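Local coordinates for protein phosphoribosylamine--glycine ligase (Thermotoga maritima, PDB 1VKZ) that catalyses the ATP-dependent joining of glycine to 5-phosphoribosylamine, giving glycinamide ribonucleotide in the second step of de novo purine biosynthesis, at residues 32-37 and 309-314. Residues are numbered along the deposited sequence; the frame is centred on the assembly and turned at random.
Sequences WAFAKQ and AVLEGY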
loop_
_atom_site.group_PDB
_atom_site.type_symbol
_atom_site.label_atom_id
_atom_site.label_comp_id
_atom_site.label_asym_id
_atom_site.label_seq_id
_atom_site.Cartn_x
_atom_site.Cartn_y
_atom_site.Cartn_z
ATOM N N TRP A 32 -8.595 4.663 -13.323
ATOM C CA TRP A 32 -9.943 4.291 -13.747
ATOM C C TRP A 32 -10.926 5.366 -13.261
ATOM O O TRP A 32 -11.698 5.882 -14.038
ATOM C CB TRP A 32 -10.276 2.888 -13.226
ATOM C CG TRP A 32 -11.714 2.513 -13.335
ATOM C CD1 TRP A 32 -12.355 2.016 -14.422
ATOM C CD2 TRP A 32 -12.694 2.588 -12.288
ATOM N NE1 TRP A 32 -13.680 1.781 -14.126
ATOM C CE2 TRP A 32 -13.919 2.132 -12.826
ATOM C CE3 TRP A 32 -12.657 2.981 -10.940
ATOM C CZ2 TRP A 32 -15.093 2.060 -12.071
ATOM C CZ3 TRP A 32 -13.845 2.930 -10.195
ATOM C CH2 TRP A 32 -15.032 2.460 -10.764
ATOM N N ALA A 33 -10.818 5.733 -11.982
ATOM C CA ALA A 33 -11.625 6.787 -11.367
ATOM C C ALA A 33 -11.524 8.147 -12.065
ATOM O O ALA A 33 -12.530 8.825 -12.325
ATOM C CB ALA A 33 -11.223 6.958 -9.942
ATOM N N PHE A 34 -10.311 8.561 -12.366
ATOM C CA PHE A 34 -10.115 9.827 -13.056
ATOM C C PHE A 34 -10.742 9.835 -14.443
ATOM O O PHE A 34 -11.356 10.814 -14.857
ATOM C CB PHE A 34 -8.621 10.172 -13.142
ATOM C CG PHE A 34 -8.120 10.831 -11.926
ATOM C CD1 PHE A 34 -8.385 12.162 -11.705
ATOM C CD2 PHE A 34 -7.511 10.108 -10.936
ATOM C CE1 PHE A 34 -7.977 12.779 -10.560
ATOM C CE2 PHE A 34 -7.093 10.737 -9.773
ATOM C CZ PHE A 34 -7.317 12.083 -9.600
ATOM N N ALA A 35 -10.567 8.739 -15.163
ATOM C CA ALA A 35 -11.057 8.628 -16.514
ATOM C C ALA A 35 -12.572 8.603 -16.481
ATOM O O ALA A 35 -13.230 9.107 -17.412
ATOM C CB ALA A 35 -10.492 7.359 -17.174
ATOM N N LYS A 36 -13.104 8.014 -15.405
ATOM C CA LYS A 36 -14.543 7.921 -15.141
ATOM C C LYS A 36 -15.135 9.341 -14.951
ATOM O O LYS A 36 -16.263 9.617 -15.378
ATOM C CB LYS A 36 -14.787 7.021 -13.906
ATOM C CG LYS A 36 -16.161 6.391 -13.781
ATOM C CD LYS A 36 -16.105 5.053 -13.047
ATOM C CE LYS A 36 -17.471 4.629 -12.446
ATOM N NZ LYS A 36 -18.481 4.073 -13.426
ATOM N N GLN A 37 -14.339 10.242 -14.361
ATOM C CA GLN A 37 -14.738 11.648 -14.171
ATOM C C GLN A 37 -14.363 12.512 -15.359
ATOM O O GLN A 37 -14.480 13.726 -15.289
ATOM C CB GLN A 37 -14.079 12.251 -12.922
ATOM C CG GLN A 37 -14.102 11.357 -11.671
ATOM C CD GLN A 37 -15.485 10.797 -11.360
ATOM O OE1 GLN A 37 -16.504 11.450 -11.660
ATOM N NE2 GLN A 37 -15.530 9.593 -10.756
ATOM N N ALA A 309 -11.181 14.630 -3.685
ATOM C CA ALA A 309 -10.321 14.901 -2.537
ATOM C C ALA A 309 -8.851 15.037 -2.982
ATOM O O ALA A 309 -8.124 15.902 -2.538
ATOM C CB ALA A 309 -10.484 13.808 -1.499
ATOM N N VAL A 310 -8.450 14.212 -3.933
ATOM C CA VAL A 310 -7.114 14.284 -4.489
ATOM C C VAL A 310 -6.906 15.603 -5.197
ATOM O O VAL A 310 -5.864 16.202 -5.091
ATOM C CB VAL A 310 -6.880 13.106 -5.435
ATOM C CG1 VAL A 310 -5.591 13.246 -6.183
ATOM C CG2 VAL A 310 -6.830 11.836 -4.613
ATOM N N LEU A 311 -7.897 16.065 -5.939
ATOM C CA LEU A 311 -7.721 17.274 -6.717
ATOM C C LEU A 311 -7.689 18.464 -5.793
ATOM O O LEU A 311 -6.857 19.346 -5.942
ATOM C CB LEU A 311 -8.826 17.395 -7.748
ATOM C CG LEU A 311 -8.691 16.459 -8.951
ATOM C CD1 LEU A 311 -9.933 16.601 -9.830
ATOM C CD2 LEU A 311 -7.399 16.711 -9.765
ATOM N N GLU A 312 -8.595 18.476 -4.828
ATOM C CA GLU A 312 -8.645 19.527 -3.848
ATOM C C GLU A 312 -7.377 19.596 -3.036
ATOM O O GLU A 312 -6.883 20.678 -2.767
ATOM C CB GLU A 312 -9.849 19.337 -2.922
ATOM C CG GLU A 312 -11.148 19.753 -3.575
ATOM C CD GLU A 312 -11.023 21.125 -4.244
ATOM O OE1 GLU A 312 -10.309 22.004 -3.692
ATOM O OE2 GLU A 312 -11.620 21.319 -5.331
ATOM N N GLY A 313 -6.856 18.445 -2.645
ATOM C CA GLY A 313 -5.591 18.375 -1.942
ATOM C C GLY A 313 -4.436 18.861 -2.799
ATOM O O GLY A 313 -3.647 19.716 -2.375
ATOM N N TYR A 314 -4.358 18.355 -4.021
ATOM C CA TYR A 314 -3.381 18.861 -4.993
ATOM C C TYR A 314 -3.483 20.339 -5.226
ATOM O O TYR A 314 -2.465 21.026 -5.311
ATOM C CB TYR A 314 -3.541 18.177 -6.353
ATOM C CG TYR A 314 -2.514 18.659 -7.338
ATOM C CD1 TYR A 314 -1.176 18.313 -7.192
ATOM C CD2 TYR A 314 -2.865 19.487 -8.404
ATOM C CE1 TYR A 314 -0.203 18.764 -8.086
ATOM C CE2 TYR A 314 -1.906 19.935 -9.305
ATOM C CZ TYR A 314 -0.574 19.567 -9.136
ATOM O OH TYR A 314 0.376 20.004 -10.019
#
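Phe34 meets Val310 and Leu311 with the far rim of its ring, and in doing so illustrates how one aromatic side chain can link two helices whose backbones stay well apart: the closest CA atoms, those of Phe34 and Leu311, are 10.1 Å from each other. Followed outward, CB leaves the helix without heading for the partner, and CG is placed anti to the carbonyl carbon (chi1 -84°), a turn that carries the ring across the gap. CG and the two CD atoms lie too far back to touch 309-314. Contact begins at CE1, which lies 4.1 Å from Leu311 CD2 and equally near Leu311 CG, the two side chains running past each other in opposite senses. At the tip, CZ comes to 4.0 Å from Val310 CG1. Helix 25-36 follows the first strand of the parallel sheet in the Rossmann-like N domain, and the contact probably packs that domain against the ATP-grasp part of the chain through helix 303-315, away from the predicted ATP and metal sites. Both aliphatic groups sit at the ring edge, near its plane, and neither stacks on a face. With CG1 anti to the backbone N (chi1 172°), Val310 presents that methyl to CZ. Val307, one turn earlier on the same helix, also touches Phe34. Leu311 also touches Tyr39, just past the end of helix 25-36.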